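Local coordinates for protein N-terminal acetyltransferase B complex subunit NAT3 (Candida albicans, PDB 5K04) that probably acetylates the N-terminal amino group of protein substrates, as the coenzyme A-binding subunit of the NatB acetyltransferase complex, at residues 68-76 with 103-112. Sequence-based numbering, arbitrary orientation.
Sequences KKEWHTHIT and VKDTLFIDLF
Thr73 O takes a hydrogen bond from Asp110 N at 2.9 Å and a weak one from His72 ND1, while Ile109 CA brings its hydrogen close to the same oxygen. The carboxylate of Asp110 lies between the two histidines. His74 ND1 donates to Asp110 OD1 at 2.8 Å, reaching it from above the carboxylate plane, with the ring and carboxylate planes 62° apart. The ring of His72 presents its edge to the same OD1. Asp158 of strand 156-162 brings a second carboxylate close to Asp110 OD2. His74 then turns a ring edge toward the face of Phe112, with CE1 3.6 Å from Phe112 CE2 in an offset edge-to-face pair.

Strands 70-80 and 108-114 are parallel neighbours in the mixed sheet of this GNAT fold, joined by a crossover that carries helices 89-96 and 101-104. Thr73 N donates to Phe108 O and Ile75 N to Asp110 O, continuing the parallel pairing. Further back, Leu107 N donates to Trp71 O at 2.9 Å, before the second strand begins.

Phe108 CG sits between its backbone N and carbonyl carbon (chi1 60°), which brings one face of the ring against His72 CB, a CH-pi contact with CB 3.5 Å from the Phe108 centroid; the two rings are nearly parallel but slid apart, and Arg160 makes a cation-pi contact with Phe108. On the other face of the sheet Thr73 CG2 packs against Val103 CG1 at 3.5 Å; the buried OG1 of Thr73, against Ile109 CG2, has no hydrogen-bonding partner in the model. Val103 O accepts from both Thr106 N and, at 2.7 Å, Thr106 OG1, which hold the turn after helix 101-104. Ile75 CD1 rests on Ile109 CG2, and the side chain of neighbouring Leu111 lies about 4 Å from that of Tyr124, a coenzyme A-binding residue.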
ATOM      1  N   LYS B  68      12.596  11.035  35.130  1.00102.54           N
ATOM      2  CA  LYS B  68      13.275  10.224  34.122  1.00101.41           C
ATOM      3  C   LYS B  68      14.752  10.610  33.998  1.00105.05           C
ATOM      4  O   LYS B  68      15.201  11.048  32.937  1.00102.04           O
ATOM      5  CB  LYS B  68      12.570  10.359  32.772  1.00102.91           C
ATOM      6  CG  LYS B  68      11.099   9.973  32.822  1.00112.50           C
ATOM      7  CD  LYS B  68      10.496   9.793  31.433  1.00118.48           C
ATOM      8  CE  LYS B  68       9.137   9.102  31.520  1.00123.05           C
ATOM      9  NZ  LYS B  68       8.580   8.757  30.183  1.00124.04           N
ATOM     10  N   LYS B  69      15.498  10.440  35.093  1.00109.49           N
ATOM     11  CA  LYS B  69      16.905  10.815  35.188  1.00108.56           C
ATOM     12  C   LYS B  69      17.848   9.802  34.542  1.00104.73           C
ATOM     13  O   LYS B  69      19.068   9.964  34.648  1.00102.34           O
ATOM     14  CB  LYS B  69      17.286  11.009  36.660  1.00110.12           C
ATOM     15  CG  LYS B  69      16.548  12.150  37.347  1.00115.09           C
ATOM     16  CD  LYS B  69      17.028  12.341  38.778  1.00122.53           C
ATOM     17  CE  LYS B  69      16.411  13.574  39.418  1.00126.59           C
ATOM     18  NZ  LYS B  69      16.861  13.744  40.825  1.00128.00           N
ATOM     19  N   GLU B  70      17.313   8.785  33.870  1.00103.90           N
ATOM     20  CA  GLU B  70      18.102   7.640  33.421  1.00 98.65           C
ATOM     21  C   GLU B  70      17.381   6.971  32.257  1.00 93.43           C
ATOM     22  O   GLU B  70      16.262   6.473  32.420  1.00 95.10           O
ATOM     23  CB  GLU B  70      18.318   6.675  34.586  1.00 96.52           C
ATOM     24  CG  GLU B  70      18.429   5.213  34.229  1.00 93.77           C
ATOM     25  CD  GLU B  70      18.973   4.406  35.380  1.00 91.01           C
ATOM     26  OE1 GLU B  70      19.161   4.985  36.473  1.00 89.15           O
ATOM     27  OE2 GLU B  70      19.229   3.201  35.190  1.00 89.07           O
ATOM     28  N   TRP B  71      18.023   6.955  31.091  1.00 82.66           N
ATOM     29  CA  TRP B  71      17.402   6.572  29.833  1.00 66.70           C
ATOM     30  C   TRP B  71      18.074   5.331  29.261  1.00 52.90           C
ATOM     31  O   TRP B  71      19.243   5.046  29.534  1.00 50.00           O
ATOM     32  CB  TRP B  71      17.476   7.719  28.807  1.00 67.80           C
ATOM     33  CG  TRP B  71      16.498   8.795  29.075  1.00 76.51           C
ATOM     34  CD1 TRP B  71      16.582   9.760  30.039  1.00 85.54           C
ATOM     35  CD2 TRP B  71      15.268   9.024  28.383  1.00 77.31           C
ATOM     36  NE1 TRP B  71      15.479  10.578  29.988  1.00 89.86           N
ATOM     37  CE2 TRP B  71      14.657  10.148  28.978  1.00 85.98           C
ATOM     38  CE3 TRP B  71      14.631   8.402  27.309  1.00 75.27           C
ATOM     39  CZ2 TRP B  71      13.436  10.650  28.544  1.00 86.66           C
ATOM     40  CZ3 TRP B  71      13.418   8.894  26.881  1.00 75.59           C
ATOM     41  CH2 TRP B  71      12.831  10.008  27.494  1.00 85.58           C
ATOM     42  N   HIS B  72      17.310   4.604  28.444  1.00 51.97           N
ATOM     43  CA  HIS B  72      17.815   3.452  27.716  1.00 51.04           C
ATOM     44  C   HIS B  72      17.103   3.365  26.375  1.00 49.12           C
ATOM     45  O   HIS B  72      16.019   3.923  26.189  1.00 40.21           O
ATOM     46  CB  HIS B  72      17.608   2.161  28.495  1.00 46.46           C
ATOM     47  CG  HIS B  72      16.177   1.758  28.610  1.00 53.59           C
ATOM     48  ND1 HIS B  72      15.618   0.762  27.837  1.00 57.64           N
ATOM     49  CD2 HIS B  72      15.182   2.223  29.402  1.00 53.41           C
ATOM     50  CE1 HIS B  72      14.342   0.626  28.154  1.00 56.18           C
ATOM     51  NE2 HIS B  72      14.053   1.505  29.098  1.00 58.33           N
ATOM     52  N   THR B  73      17.726   2.656  25.434  1.00 51.12           N
ATOM     53  CA  THR B  73      17.098   2.379  24.152  1.00 48.66           C
ATOM     54  C   THR B  73      16.488   0.983  24.170  1.00 44.22           C
ATOM     55  O   THR B  73      16.933   0.088  24.897  1.00 33.71           O
ATOM     56  CB  THR B  73      18.072   2.503  22.974  1.00 38.68           C
ATOM     57  OG1 THR B  73      18.792   1.292  22.826  1.00 56.53           O
ATOM     58  CG2 THR B  73      19.051   3.600  23.232  1.00 35.67           C
ATOM     59  N   HIS B  74      15.446   0.817  23.360  1.00 42.47           N
ATOM     60  CA  HIS B  74      14.690  -0.419  23.296  1.00 43.55           C
ATOM     61  C   HIS B  74      14.498  -0.797  21.838  1.00 43.07           C
ATOM     62  O   HIS B  74      14.107   0.047  21.024  1.00 31.17           O
ATOM     63  CB  HIS B  74      13.331  -0.287  23.987  1.00 39.16           C
ATOM     64  CG  HIS B  74      12.531  -1.549  23.960  1.00 49.12           C
ATOM     65  ND1 HIS B  74      12.653  -2.524  24.928  1.00 49.77           N
ATOM     66  CD2 HIS B  74      11.623  -2.011  23.068  1.00 43.58           C
ATOM     67  CE1 HIS B  74      11.842  -3.527  24.639  1.00 45.32           C
ATOM     68  NE2 HIS B  74      11.216  -3.245  23.511  1.00 47.26           N
ATOM     69  N   ILE B  75      14.795  -2.054  21.515  1.00 48.76           N
ATOM     70  CA  ILE B  75      14.520  -2.605  20.191  1.00 42.77           C
ATOM     71  C   ILE B  75      13.101  -3.168  20.190  1.00 35.11           C
ATOM     72  O   ILE B  75      12.774  -4.031  21.013  1.00 26.63           O
ATOM     73  CB  ILE B  75      15.540  -3.692  19.822  1.00 44.05           C
ATOM     74  CG1 ILE B  75      16.933  -3.095  19.651  1.00 42.95           C
ATOM     75  CG2 ILE B  75      15.117  -4.383  18.546  1.00 42.85           C
ATOM     76  CD1 ILE B  75      18.038  -4.132  19.737  1.00 43.99           C
ATOM     77  N   THR B  76      12.254  -2.688  19.276  1.00 42.30           N
ATOM     78  CA  THR B  76      10.920  -3.260  19.130  1.00 44.97           C
ATOM     79  C   THR B  76      10.805  -4.229  17.964  1.00 39.49           C
ATOM     80  O   THR B  76      10.097  -5.229  18.077  1.00 29.77           O
ATOM     81  CB  THR B  76       9.864  -2.161  18.980  1.00 44.96           C
ATOM     82  OG1 THR B  76       9.907  -1.623  17.660  1.00 65.27           O
ATOM     83  CG2 THR B  76      10.160  -1.095  19.945  1.00 37.36           C
ATOM     84  N   VAL B 103      21.371   7.111  20.915  1.00 44.02           N
ATOM     85  CA  VAL B 103      21.508   5.837  21.625  1.00 39.48           C
ATOM     86  C   VAL B 103      22.702   5.863  22.571  1.00 44.97           C
ATOM     87  O   VAL B 103      22.621   5.378  23.704  1.00 34.31           O
ATOM     88  CB  VAL B 103      21.641   4.677  20.619  1.00 45.45           C
ATOM     89  CG1 VAL B 103      22.007   3.378  21.330  1.00 37.36           C
ATOM     90  CG2 VAL B 103      20.367   4.508  19.805  1.00 44.34           C
ATOM     91  N   LYS B 104      23.838   6.406  22.109  1.00 53.48           N
ATOM     92  CA  LYS B 104      25.045   6.448  22.934  1.00 48.43           C
ATOM     93  C   LYS B 104      24.822   7.216  24.228  1.00 47.84           C
ATOM     94  O   LYS B 104      25.515   6.973  25.223  1.00 44.19           O
ATOM     95  CB  LYS B 104      26.193   7.090  22.159  1.00 49.17           C
ATOM     96  CG  LYS B 104      26.792   6.251  21.035  1.00 49.24           C
ATOM     97  CD  LYS B 104      27.907   7.060  20.392  1.00 51.35           C
ATOM     98  CE  LYS B 104      28.528   6.368  19.209  1.00 60.58           C
ATOM     99  NZ  LYS B 104      29.522   7.271  18.570  1.00 70.58           N
ATOM    100  N   ASP B 105      23.887   8.163  24.221  1.00 51.76           N
ATOM    101  CA  ASP B 105      23.555   8.958  25.390  1.00 55.91           C
ATOM    102  C   ASP B 105      22.651   8.220  26.357  1.00 59.32           C
ATOM    103  O   ASP B 105      22.352   8.760  27.428  1.00 51.47           O
ATOM    104  CB  ASP B 105      22.868  10.259  24.975  1.00 53.44           C
ATOM    105  CG  ASP B 105      23.793  11.204  24.240  1.00 55.73           C
ATOM    106  OD1 ASP B 105      25.013  10.924  24.193  1.00 56.14           O
ATOM    107  OD2 ASP B 105      23.295  12.220  23.702  1.00 52.73           O
ATOM    108  N   THR B 106      22.179   7.029  25.994  1.00 55.44           N
ATOM    109  CA  THR B 106      21.446   6.205  26.937  1.00 46.49           C
ATOM    110  C   THR B 106      22.402   5.217  27.590  1.00 45.30           C
ATOM    111  O   THR B 106      23.571   5.108  27.225  1.00 39.97           O
ATOM    112  CB  THR B 106      20.294   5.478  26.261  1.00 42.42           C
ATOM    113  OG1 THR B 106      20.817   4.448  25.418  1.00 31.86           O
ATOM    114  CG2 THR B 106      19.455   6.460  25.458  1.00 38.85           C
ATOM    115  N   LEU B 107      21.890   4.516  28.597  1.00 46.11           N
ATOM    116  CA  LEU B 107      22.717   3.691  29.460  1.00 47.10           C
ATOM    117  C   LEU B 107      22.912   2.289  28.896  1.00 49.83           C
ATOM    118  O   LEU B 107      24.010   1.723  28.996  1.00 40.37           O
ATOM    119  CB  LEU B 107      22.092   3.607  30.853  1.00 51.36           C
ATOM    120  CG  LEU B 107      22.114   4.805  31.808  1.00 66.54           C
ATOM    121  CD1 LEU B 107      21.650   4.334  33.174  1.00 71.79           C
ATOM    122  CD2 LEU B 107      23.504   5.450  31.905  1.00 62.65           C
ATOM    123  N   PHE B 108      21.856   1.715  28.321  1.00 51.38           N
ATOM    124  CA  PHE B 108      21.911   0.373  27.766  1.00 49.51           C
ATOM    125  C   PHE B 108      20.874   0.254  26.667  1.00 43.35           C
ATOM    126  O   PHE B 108      20.019   1.126  26.495  1.00 27.35           O
ATOM    127  CB  PHE B 108      21.681  -0.693  28.843  1.00 50.84           C
ATOM    128  CG  PHE B 108      20.352  -0.584  29.536  1.00 46.46           C
ATOM    129  CD1 PHE B 108      19.230  -1.214  29.015  1.00 42.75           C
ATOM    130  CD2 PHE B 108      20.228   0.143  30.714  1.00 50.16           C
ATOM    131  CE1 PHE B 108      17.999  -1.115  29.650  1.00 42.96           C
ATOM    132  CE2 PHE B 108      18.999   0.246  31.361  1.00 47.43           C
ATOM    133  CZ  PHE B 108      17.882  -0.387  30.826  1.00 43.24           C
ATOM    134  N   ILE B 109      20.967  -0.848  25.923  1.00 51.16           N
ATOM    135  CA  ILE B 109      19.943  -1.265  24.975  1.00 44.24           C
ATOM    136  C   ILE B 109      19.306  -2.537  25.520  1.00 41.09           C
ATOM    137  O   ILE B 109      20.010  -3.456  25.954  1.00 26.91           O
ATOM    138  CB  ILE B 109      20.519  -1.490  23.567  1.00 47.94           C
ATOM    139  CG1 ILE B 109      21.440  -0.329  23.163  1.00 52.96           C
ATOM    140  CG2 ILE B 109      19.384  -1.644  22.550  1.00 39.16           C
ATOM    141  CD1 ILE B 109      22.063  -0.475  21.763  1.00 39.41           C
ATOM    142  N   ASP B 110      17.977  -2.571  25.539  1.00 44.88           N
ATOM    143  CA  ASP B 110      17.250  -3.766  25.930  1.00 40.82           C
ATOM    144  C   ASP B 110      16.292  -4.179  24.812  1.00 45.18           C
ATOM    145  O   ASP B 110      16.122  -3.476  23.805  1.00 24.69           O
ATOM    146  CB  ASP B 110      16.513  -3.555  27.262  1.00 45.16           C
ATOM    147  CG  ASP B 110      15.161  -2.890  27.099  1.00 43.95           C
ATOM    148  OD1 ASP B 110      15.021  -2.004  26.230  1.00 45.25           O
ATOM    149  OD2 ASP B 110      14.229  -3.261  27.840  1.00 45.75           O
ATOM    150  N   LEU B 111      15.650  -5.326  25.023  1.00 46.30           N
ATOM    151  CA  LEU B 111      14.795  -5.970  24.041  1.00 39.95           C
ATOM    152  C   LEU B 111      14.111  -7.138  24.722  1.00 41.52           C
ATOM    153  O   LEU B 111      14.570  -7.641  25.751  1.00 26.41           O
ATOM    154  CB  LEU B 111      15.589  -6.469  22.833  1.00 40.18           C
ATOM    155  CG  LEU B 111      16.699  -7.442  23.244  1.00 47.17           C
ATOM    156  CD1 LEU B 111      16.275  -8.917  23.150  1.00 41.64           C
ATOM    157  CD2 LEU B 111      17.950  -7.204  22.455  1.00 50.63           C
ATOM    158  N   PHE B 112      13.036  -7.594  24.102  1.00 45.48           N
ATOM    159  CA  PHE B 112      12.296  -8.754  24.565  1.00 40.57           C
ATOM    160  C   PHE B 112      12.450  -9.867  23.550  1.00 40.79           C
ATOM    161  O   PHE B 112      12.232  -9.653  22.356  1.00 36.04           O
ATOM    162  CB  PHE B 112      10.814  -8.436  24.756  1.00 41.33           C
ATOM    163  CG  PHE B 112      10.539  -7.400  25.819  1.00 46.83           C
ATOM    164  CD1 PHE B 112      11.115  -7.492  27.076  1.00 51.16           C
ATOM    165  CD2 PHE B 112       9.686  -6.348  25.561  1.00 43.52           C
ATOM    166  CE1 PHE B 112      10.855  -6.559  28.048  1.00 51.44           C
ATOM    167  CE2 PHE B 112       9.413  -5.404  26.533  1.00 52.06           C
ATOM    168  CZ  PHE B 112      10.005  -5.511  27.783  1.00 57.32           C
TER
HETATM  169  O   HOH W   1      11.799  -6.597  21.352  1.00 29.95           O